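Local coordinates for competence/damage-inducible protein CinA (Agrobacterium tumefaciens, PDB 2A9S), which is of unknown function but, as a CinA C-terminal family protein, may hydrolyse the amide of nicotinamide mononucleotide, as its PncC relatives do, at residues A[155-158]-A[159-162]; A[146-149]-A[150-154]; A[33-36]-A[37-41]; A[84-87]-A[88-92]. All coordinates share one frame; numbering follows the deposited sequence.

Contact 1: A[155-158]-A[159-162]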
loop_
_atom_site.group_PDB
_atom_site.type_symbol
_atom_site.label_atom_id
_atom_site.label_comp_id
_atom_site.label_asym_id
_atom_site.label_seq_id
_atom_site.Cartn_x
_atom_site.Cartn_y
_atom_site.Cartn_z
ATOM N N VAL A 155 -3.220 -3.075 -11.727
ATOM C CA VAL A 155 -3.782 -1.808 -11.212
ATOM C C VAL A 155 -4.925 -1.360 -12.117
ATOM O O VAL A 155 -6.033 -1.075 -11.633
ATOM C CB VAL A 155 -2.704 -0.676 -11.046
ATOM C CG1 VAL A 155 -3.387 0.660 -10.747
ATOM C CG2 VAL A 155 -1.644 -1.026 -9.936
ATOM N N ARG A 156 -4.671 -1.346 -13.435
ATOM C CA ARG A 156 -5.708 -0.981 -14.396
ATOM C C ARG A 156 -6.998 -1.819 -14.201
ATOM O O ARG A 156 -8.115 -1.286 -14.012
ATOM C CB ARG A 156 -5.180 -1.132 -15.825
ATOM C CG ARG A 156 -6.291 -0.782 -16.870
ATOM C CD ARG A 156 -5.787 -0.900 -18.293
ATOM N NE ARG A 156 -4.716 0.048 -18.546
ATOM C CZ ARG A 156 -3.443 -0.298 -18.723
ATOM N NH1 ARG A 156 -3.108 -1.591 -18.720
ATOM N NH2 ARG A 156 -2.507 0.638 -18.925
ATOM N N THR A 157 -6.863 -3.137 -14.233
ATOM C CA THR A 157 -8.049 -3.993 -14.114
ATOM C C THR A 157 -8.764 -3.775 -12.773
ATOM O O THR A 157 -9.994 -3.754 -12.736
ATOM C CB THR A 157 -7.674 -5.474 -14.294
ATOM O OG1 THR A 157 -6.939 -5.632 -15.525
ATOM C CG2 THR A 157 -8.934 -6.364 -14.289
ATOM N N ALA A 158 -7.992 -3.634 -11.687
ATOM C CA ALA A 158 -8.529 -3.385 -10.341
ATOM C C ALA A 158 -9.423 -2.132 -10.343
ATOM O O ALA A 158 -10.556 -2.138 -9.804
ATOM C CB ALA A 158 -7.376 -3.219 -9.371
ATOM N N LEU A 159 -8.928 -1.072 -10.982
ATOM C CA LEU A 159 -9.672 0.196 -11.045
ATOM C C LEU A 159 -10.929 0.069 -11.907
ATOM O O LEU A 159 -11.998 0.554 -11.510
ATOM C CB LEU A 159 -8.758 1.343 -11.507
ATOM C CG LEU A 159 -7.539 1.606 -10.575
ATOM C CD1 LEU A 159 -6.782 2.809 -11.102
ATOM C CD2 LEU A 159 -7.905 1.806 -9.076
ATOM N N GLU A 160 -10.812 -0.626 -13.040
ATOM C CA GLU A 160 -11.966 -0.957 -13.899
ATOM C C GLU A 160 -13.068 -1.667 -13.123
ATOM O O GLU A 160 -14.258 -1.312 -13.232
ATOM C CB GLU A 160 -11.516 -1.810 -15.096
ATOM C CG GLU A 160 -10.676 -0.999 -16.089
ATOM C CD GLU A 160 -10.023 -1.875 -17.163
ATOM O OE1 GLU A 160 -10.036 -3.126 -17.027
ATOM O OE2 GLU A 160 -9.503 -1.306 -18.149
ATOM N N MET A 161 -12.675 -2.634 -12.299
ATOM C CA MET A 161 -13.612 -3.389 -11.481
ATOM C C MET A 161 -14.300 -2.579 -10.388
ATOM O O MET A 161 -15.503 -2.781 -10.143
ATOM C CB MET A 161 -12.938 -4.624 -10.882
ATOM C CG MET A 161 -12.552 -5.659 -11.932
ATOM S SD MET A 161 -11.523 -6.974 -11.247
ATOM C CE MET A 161 -12.643 -7.764 -10.077
ATOM N N LEU A 162 -13.567 -1.693 -9.708
ATOM C CA LEU A 162 -14.194 -0.781 -8.738
ATOM C C LEU A 162 -15.301 0.041 -9.411
ATOM O O LEU A 162 -16.417 0.182 -8.867
ATOM C CB LEU A 162 -13.160 0.148 -8.102
ATOM C CG LEU A 162 -12.343 -0.492 -6.988
ATOM C CD1 LEU A 162 -11.227 0.511 -6.531
ATOM C CD2 LEU A 162 -13.251 -0.874 -5.832
HETATM O O HOH W 1 -7.945 -4.708 -17.715
#
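Leu159 lies alongside Val155, one helical turn back, both side chains pointing the same way: CD1 of Leu159 rests 4.0 Å from CG1 of Val155. With CG turned beside its own backbone N (chi1 -60°), Leu159 also sets CG 3.3 Å from Val155 O, the carbonyl that accepts its N-H. Leu13 and Ile17 of helix 8-24 and Leu43 of helix 38-43 touch this leucine. At Glu160 the backbone bond to Arg156 O is nearly straight (171° at the hydrogen). Its extended side chain follows that of Arg156, but the pair makes no ion contact: Glu160 OE2 lies against the methylene CG of Arg156 at 3.5 Å and remains 5.0 Å from NE. Arg156 bends at chi3, and NE forms a salt bridge with Asp9. The other carboxylate oxygen, Glu160 OE1, accepts a hydrogen bond from a water at 2.7 Å, and the same water lies 2.6 Å from Thr157 OG1, itself bonded to Tyr142 OH and Ala153 O. These i/i+4 pairs belong to helix 147-167, which packs on one face of the mixed sheet. Met161 packs on Leu126 and Thr128 of that sheet, and its side chain runs across that of Thr157, SD of Met161 4.0 Å from CG2 of Thr157. Leu162 N bonds to Ala158 O at 3.0 Å; CB of Ala158 touches Ile39, Val104 and Leu126, and Leu162 packs on Phe102 and Val104.

Contact 2: A[146-149]-A[150-154]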
loop_
_atom_site.group_PDB
_atom_site.type_symbol
_atom_site.label_atom_id
_atom_site.label_comp_id
_atom_site.label_asym_id
_atom_site.label_seq_id
_atom_site.Cartn_x
_atom_site.Cartn_y
_atom_site.Cartn_z
ATOM N N GLY A 146 6.681 -8.953 -17.970
ATOM C CA GLY A 146 7.547 -8.140 -17.122
ATOM C C GLY A 146 6.870 -7.792 -15.795
ATOM O O GLY A 146 5.646 -7.662 -15.710
ATOM N N ARG A 147 7.674 -7.634 -14.752
ATOM C CA ARG A 147 7.146 -7.468 -13.396
ATOM C C ARG A 147 6.336 -6.157 -13.239
ATOM O O ARG A 147 5.189 -6.197 -12.791
ATOM C CB ARG A 147 8.300 -7.545 -12.391
ATOM C CG ARG A 147 7.839 -7.474 -10.954
ATOM C CD ARG A 147 9.017 -7.577 -10.015
ATOM N NE ARG A 147 8.631 -7.501 -8.609
ATOM C CZ ARG A 147 8.469 -8.526 -7.772
ATOM N NH1 ARG A 147 8.601 -9.794 -8.185
ATOM N NH2 ARG A 147 8.157 -8.286 -6.497
ATOM N N THR A 148 6.941 -5.017 -13.595
ATOM C CA THR A 148 6.250 -3.730 -13.545
ATOM C C THR A 148 5.028 -3.746 -14.490
ATOM O O THR A 148 3.940 -3.270 -14.139
ATOM C CB THR A 148 7.205 -2.552 -13.939
ATOM O OG1 THR A 148 8.344 -2.553 -13.073
ATOM C CG2 THR A 148 6.467 -1.220 -13.735
ATOM N N GLU A 149 5.208 -4.309 -15.695
ATOM C CA GLU A 149 4.109 -4.440 -16.663
ATOM C C GLU A 149 2.875 -5.184 -16.122
ATOM O O GLU A 149 1.738 -4.704 -16.281
ATOM C CB GLU A 149 4.624 -5.086 -17.954
ATOM C CG GLU A 149 5.646 -4.205 -18.689
ATOM C CD GLU A 149 7.135 -4.321 -18.214
ATOM O OE1 GLU A 149 7.469 -4.872 -17.141
ATOM O OE2 GLU A 149 8.020 -3.824 -18.955
ATOM N N ILE A 150 3.099 -6.323 -15.457
ATOM C CA ILE A 150 2.005 -7.097 -14.839
ATOM C C ILE A 150 1.358 -6.325 -13.678
ATOM O O ILE A 150 0.141 -6.307 -13.540
ATOM C CB ILE A 150 2.500 -8.512 -14.373
ATOM C CG1 ILE A 150 2.835 -9.385 -15.599
ATOM C CG2 ILE A 150 1.460 -9.218 -13.486
ATOM C CD1 ILE A 150 3.794 -10.549 -15.329
ATOM N N ARG A 151 2.193 -5.703 -12.855
ATOM C CA ARG A 151 1.692 -4.892 -11.744
ATOM C C ARG A 151 0.803 -3.739 -12.229
ATOM O O ARG A 151 -0.302 -3.499 -11.702
ATOM C CB ARG A 151 2.856 -4.415 -10.867
ATOM C CG ARG A 151 3.421 -5.594 -10.045
ATOM C CD ARG A 151 4.891 -5.352 -9.649
ATOM N NE ARG A 151 5.190 -4.090 -8.996
ATOM C CZ ARG A 151 5.128 -3.867 -7.678
ATOM N NH1 ARG A 151 4.658 -4.808 -6.829
ATOM N NH2 ARG A 151 5.523 -2.689 -7.213
ATOM N N LEU A 152 1.256 -3.043 -13.267
ATOM C CA LEU A 152 0.466 -1.917 -13.770
ATOM C C LEU A 152 -0.808 -2.428 -14.455
ATOM O O LEU A 152 -1.872 -1.823 -14.311
ATOM C CB LEU A 152 1.292 -1.017 -14.689
ATOM C CG LEU A 152 2.397 -0.257 -13.929
ATOM C CD1 LEU A 152 3.268 0.479 -14.931
ATOM C CD2 LEU A 152 1.785 0.687 -12.878
ATOM N N ALA A 153 -0.706 -3.537 -15.191
ATOM C CA ALA A 153 -1.867 -4.158 -15.829
ATOM C C ALA A 153 -2.911 -4.533 -14.767
ATOM O O ALA A 153 -4.129 -4.317 -14.952
ATOM C CB ALA A 153 -1.435 -5.436 -16.595
ATOM N N THR A 154 -2.414 -5.037 -13.642
ATOM C CA THR A 154 -3.293 -5.384 -12.516
ATOM C C THR A 154 -3.984 -4.148 -11.914
ATOM O O THR A 154 -5.206 -4.177 -11.627
ATOM C CB THR A 154 -2.524 -6.195 -11.426
ATOM O OG1 THR A 154 -2.042 -7.414 -12.008
ATOM C CG2 THR A 154 -3.448 -6.558 -10.218
#
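Arg147 and Arg151 cross at an angle, touching through aliphatic carbons: CG of Arg147 lies 3.9 Å from CD of Arg151. Their guanidinium planes differ by 24° and the NE atoms of Arg147 and Arg151 stay 4.9 Å apart, so two like charges sit close together. Other partners probably offset this: Arg151 NE makes a salt bridge to Glu45 of the second subunit, and Arg147 bonds to Gly111 O and to Thr44 O of the second subunit. Arg147 O lies at the edge of the Arg151 guanidinium, and the methylene CD of Arg151 is 3.3 Å from that oxygen. Thr148 and Leu152 instead run side by side, with CG2 of Thr148 3.8 Å from CD1 of Leu152, against Leu5 and Met3 of the second subunit. All this occupies the first turns of helix 147-167. Gly146 is the N-cap, with a positive phi (119°) that calls for glycine; its O accepts the N-H of Ile150 at 2.9 Å and also has the Ile150 branch, CG1 to CD1, against it. One turn on, Ile150 O is gripped twice, by Thr154 N and by Thr154 OG1, each at 2.9 Å, from opposite faces of the carbonyl plane, the hydroxyl 35° out of it.

Contact 3: A[33-36]-A[37-41]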
loop_
_atom_site.group_PDB
_atom_site.type_symbol
_atom_site.label_atom_id
_atom_site.label_comp_id
_atom_site.label_asym_id
_atom_site.label_seq_id
_atom_site.Cartn_x
_atom_site.Cartn_y
_atom_site.Cartn_z
ATOM N N SER A 33 -1.628 -8.061 -2.879
ATOM C CA SER A 33 -0.508 -8.948 -2.762
ATOM C C SER A 33 0.507 -8.466 -3.843
ATOM O O SER A 33 1.412 -7.615 -3.551
ATOM C CB SER A 33 -1.029 -10.389 -2.873
ATOM O OG SER A 33 -0.050 -11.374 -2.545
ATOM N N CYS A 34 0.278 -8.906 -5.079
ATOM C CA CYS A 34 1.234 -8.729 -6.171
ATOM C C CYS A 34 1.525 -7.282 -6.585
ATOM O O CYS A 34 2.631 -7.024 -7.043
ATOM C CB CYS A 34 0.806 -9.543 -7.387
ATOM S SG CYS A 34 -0.833 -9.131 -7.970
ATOM N N THR A 35 0.559 -6.362 -6.412
ATOM C CA THR A 35 0.759 -4.925 -6.776
ATOM C C THR A 35 1.470 -4.131 -5.686
ATOM O O THR A 35 1.873 -2.988 -5.897
ATOM C CB THR A 35 -0.577 -4.195 -7.063
ATOM O OG1 THR A 35 -1.512 -4.470 -5.998
ATOM C CG2 THR A 35 -1.170 -4.638 -8.422
ATOM N N GLY A 36 1.606 -4.735 -4.515
ATOM C CA GLY A 36 2.466 -4.199 -3.431
ATOM C C GLY A 36 2.132 -2.797 -2.897
ATOM O O GLY A 36 2.992 -2.144 -2.285
ATOM N N GLY A 37 0.898 -2.339 -3.109
ATOM C CA GLY A 37 0.488 -1.008 -2.657
ATOM C C GLY A 37 0.202 -0.030 -3.794
ATOM O O GLY A 37 -0.270 1.080 -3.534
ATOM N N LEU A 38 0.516 -0.411 -5.041
ATOM C CA LEU A 38 0.326 0.485 -6.188
ATOM C C LEU A 38 -1.137 0.780 -6.504
ATOM O O LEU A 38 -1.404 1.779 -7.158
ATOM C CB LEU A 38 1.006 -0.039 -7.453
ATOM C CG LEU A 38 2.523 -0.200 -7.349
ATOM C CD1 LEU A 38 3.111 -0.742 -8.684
ATOM C CD2 LEU A 38 3.156 1.148 -6.946
ATOM N N ILE A 39 -2.071 -0.073 -6.053
ATOM C CA ILE A 39 -3.481 0.257 -6.311
ATOM C C ILE A 39 -3.883 1.452 -5.434
ATOM O O ILE A 39 -4.422 2.457 -5.951
ATOM C CB ILE A 39 -4.459 -0.941 -6.091
ATOM C CG1 ILE A 39 -4.112 -2.125 -7.014
ATOM C CG2 ILE A 39 -5.920 -0.449 -6.323
ATOM C CD1 ILE A 39 -4.983 -3.320 -6.777
ATOM N N ALA A 40 -3.645 1.336 -4.112
ATOM C CA ALA A 40 -3.823 2.492 -3.213
ATOM C C ALA A 40 -2.973 3.670 -3.712
ATOM O O ALA A 40 -3.439 4.813 -3.661
ATOM C CB ALA A 40 -3.479 2.133 -1.775
ATOM N N GLY A 41 -1.757 3.383 -4.198
ATOM C CA GLY A 41 -0.845 4.419 -4.709
ATOM C C GLY A 41 -1.498 5.206 -5.852
ATOM O O GLY A 41 -1.532 6.440 -5.857
#
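Thr35 and Ile39 meet across the start of a helix: the hydroxyl OG1 of Thr35 lies over the ethyl arm of Ile39, 3.6 Å from CG1 and 3.7 Å from CD1. OG1 gets there because it stands between the backbone N and carbonyl carbon of Thr35 (chi1 49°), while CG2 turns away from the carbonyl. The carbonyl of Thr35 faces Leu38. It accepts the N-H of Leu38 at 3.0 Å (N to O), reached from well above the carbonyl plane, and CG of Leu38 comes within 3.2 Å of the same oxygen. That bond closes a type I' turn, Thr35 to Leu38, which overlaps a type I turn from Ser33 to Gly36, sharing Thr35 and Gly36 with it; the earlier turn is closed by Gly36 N and Ser33 O. Both inner residues of the second turn are glycines with positive phi. Gly37, the N-cap of helix 38-43, has a phi of 113°, at which any side chain would press on the carbonyl of Gly36. In the next shell, Glu32, at the end of strand 28-32, gathers several bonds: OE1 pairs with Thr35 OG1 and accepts from Ile39 N, with a weak bond from Gly37 N, and OE2 accepts from Ala40 N. Leu38 touches Leu5 of the second subunit, and Arg151 NH1 bonds to Cys34 O. The N-H groups of Ile39 and Ala40, in the first turn of helix 38-43, are thus taken up by one carboxylate, whose negative charge probably complements the positive end of the helix dipole.

Contact 4: A[84-87]-A[88-92]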
loop_
_atom_site.group_PDB
_atom_site.type_symbol
_atom_site.label_atom_id
_atom_site.label_comp_id
_atom_site.label_asym_id
_atom_site.label_seq_id
_atom_site.Cartn_x
_atom_site.Cartn_y
_atom_site.Cartn_z
ATOM N N ARG A 84 -8.870 -17.917 -7.024
ATOM C CA ARG A 84 -10.151 -17.243 -6.915
ATOM C C ARG A 84 -10.580 -17.173 -5.436
ATOM O O ARG A 84 -10.993 -16.114 -4.951
ATOM C CB ARG A 84 -11.174 -17.997 -7.778
ATOM C CG ARG A 84 -12.581 -17.495 -7.670
ATOM C CD ARG A 84 -13.558 -18.502 -8.270
ATOM N NE ARG A 84 -14.919 -18.045 -8.032
ATOM C CZ ARG A 84 -15.675 -18.422 -7.000
ATOM N NH1 ARG A 84 -15.203 -19.291 -6.105
ATOM N NH2 ARG A 84 -16.902 -17.928 -6.862
ATOM N N GLN A 85 -10.423 -18.291 -4.725
ATOM C CA GLN A 85 -10.821 -18.391 -3.320
ATOM C C GLN A 85 -10.080 -17.426 -2.385
ATOM O O GLN A 85 -10.700 -16.795 -1.522
ATOM C CB GLN A 85 -10.681 -19.837 -2.819
ATOM C CG GLN A 85 -11.660 -20.816 -3.502
ATOM C CD GLN A 85 -11.187 -21.319 -4.892
ATOM O OE1 GLN A 85 -10.108 -20.948 -5.401
ATOM N NE2 GLN A 85 -12.009 -22.179 -5.505
ATOM N N THR A 86 -8.759 -17.328 -2.542
ATOM C CA THR A 86 -7.975 -16.387 -1.742
ATOM C C THR A 86 -8.415 -14.967 -2.070
ATOM O O THR A 86 -8.607 -14.185 -1.169
ATOM C CB THR A 86 -6.454 -16.589 -1.907
ATOM O OG1 THR A 86 -6.105 -17.857 -1.323
ATOM C CG2 THR A 86 -5.678 -15.476 -1.184
ATOM N N ALA A 87 -8.640 -14.667 -3.353
ATOM C CA ALA A 87 -9.055 -13.310 -3.754
ATOM C C ALA A 87 -10.368 -12.902 -3.098
ATOM O O ALA A 87 -10.481 -11.801 -2.534
ATOM C CB ALA A 87 -9.145 -13.183 -5.280
ATOM N N LEU A 88 -11.351 -13.807 -3.176
ATOM C CA LEU A 88 -12.641 -13.584 -2.530
ATOM C C LEU A 88 -12.507 -13.349 -1.029
ATOM O O LEU A 88 -13.120 -12.417 -0.521
ATOM C CB LEU A 88 -13.599 -14.745 -2.801
ATOM C CG LEU A 88 -14.042 -14.929 -4.249
ATOM C CD1 LEU A 88 -14.852 -16.230 -4.344
ATOM C CD2 LEU A 88 -14.877 -13.739 -4.677
ATOM N N GLN A 89 -11.713 -14.151 -0.325
ATOM C CA GLN A 89 -11.537 -13.968 1.125
ATOM C C GLN A 89 -10.811 -12.675 1.495
ATOM O O GLN A 89 -11.183 -11.992 2.454
ATOM C CB GLN A 89 -10.848 -15.168 1.764
ATOM C CG GLN A 89 -11.781 -16.373 1.758
ATOM C CD GLN A 89 -11.261 -17.520 2.570
ATOM O OE1 GLN A 89 -10.096 -17.556 2.950
ATOM N NE2 GLN A 89 -12.130 -18.496 2.819
ATOM N N MET A 90 -9.791 -12.333 0.713
ATOM C CA MET A 90 -9.119 -11.043 0.861
ATOM C C MET A 90 -10.113 -9.866 0.723
ATOM O O MET A 90 -10.090 -8.924 1.536
ATOM C CB MET A 90 -7.989 -10.898 -0.171
ATOM C CG MET A 90 -6.736 -11.763 0.078
ATOM S SD MET A 90 -5.467 -11.703 -1.253
ATOM C CE MET A 90 -4.886 -10.008 -1.107
ATOM N N ALA A 91 -10.977 -9.923 -0.280
ATOM C CA ALA A 91 -11.903 -8.829 -0.568
ATOM C C ALA A 91 -12.893 -8.686 0.606
ATOM O O ALA A 91 -13.166 -7.582 1.101
ATOM C CB ALA A 91 -12.653 -9.092 -1.902
ATOM N N HIS A 92 -13.389 -9.835 1.066
ATOM C CA HIS A 92 -14.300 -9.882 2.194
ATOM C C HIS A 92 -13.630 -9.330 3.457
ATOM O O HIS A 92 -14.216 -8.481 4.164
ATOM C CB HIS A 92 -14.765 -11.318 2.421
ATOM C CG HIS A 92 -15.730 -11.450 3.554
ATOM N ND1 HIS A 92 -15.354 -11.891 4.802
ATOM C CD2 HIS A 92 -17.052 -11.157 3.633
ATOM C CE1 HIS A 92 -16.413 -11.895 5.597
ATOM N NE2 HIS A 92 -17.454 -11.444 4.915
#
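Met90 crosses Thr86 on the buried side of helix 84-96, one of the helices sandwiching the mixed sheet in this alpha/beta fold. SD of Met90 lies 3.8 Å from CG2 of Thr86, and its CG comes 3.3 Å from Thr86 O, the acceptor of its own N-H; that bond is nearly straight (170° at the hydrogen). With CG anti to the carbonyl carbon and the thioether bent at chi3 (68°), Met90 sends its end away from Thr86, and the side chain packs on Ala105 and Thr107. Ala87 and Ala91 pack directly on the sheet, Ala87 on His125, Ala127 and Thr107, Ala91 on Ala105, and Ala91 N bonds to Ala87 O at 3.0 Å. Thr86 OG1 is held by Gly80 O. Further round, Gln85 and Gln89 are partly exposed: Gln89 N bonds to Gln85 O at 3.1 Å, but the amide of Gln89 turns to Gly72 N rather than to Gln85. Looser is the pair Arg84 and Leu88, toward solvent. The arginine, exposed and extended from CG to NE, crosses the leucine so that CD1 of Leu88 lies over one face of the guanidinium, off-centre toward its rim and 3.5 Å from CZ of Arg84.

In the fold
From the N terminus, strand 28-32 runs straight into contact 3, where two overlapping turns start helix 38-43. Contact 4 follows on helix 84-96, and contacts 2 and 1 come last, in series on helix 147-167. Each spans adjacent residues, so none encloses or crosses another. Contact 3 touches all the others: Arg151 and Thr154 of contact 2 reach Cys34 and Thr35, Val155 and Ala158 of contact 1 pack on Leu38 and Ile39, and Ser33 N barely meets Met90 CE of contact 4. Helices 147-167 and 84-96 both pack on strands 102-108 and 123-130, with contacts 1 and 4 on opposite sides of the chain's centre. Contacts 2 and 3 also touch the second subunit.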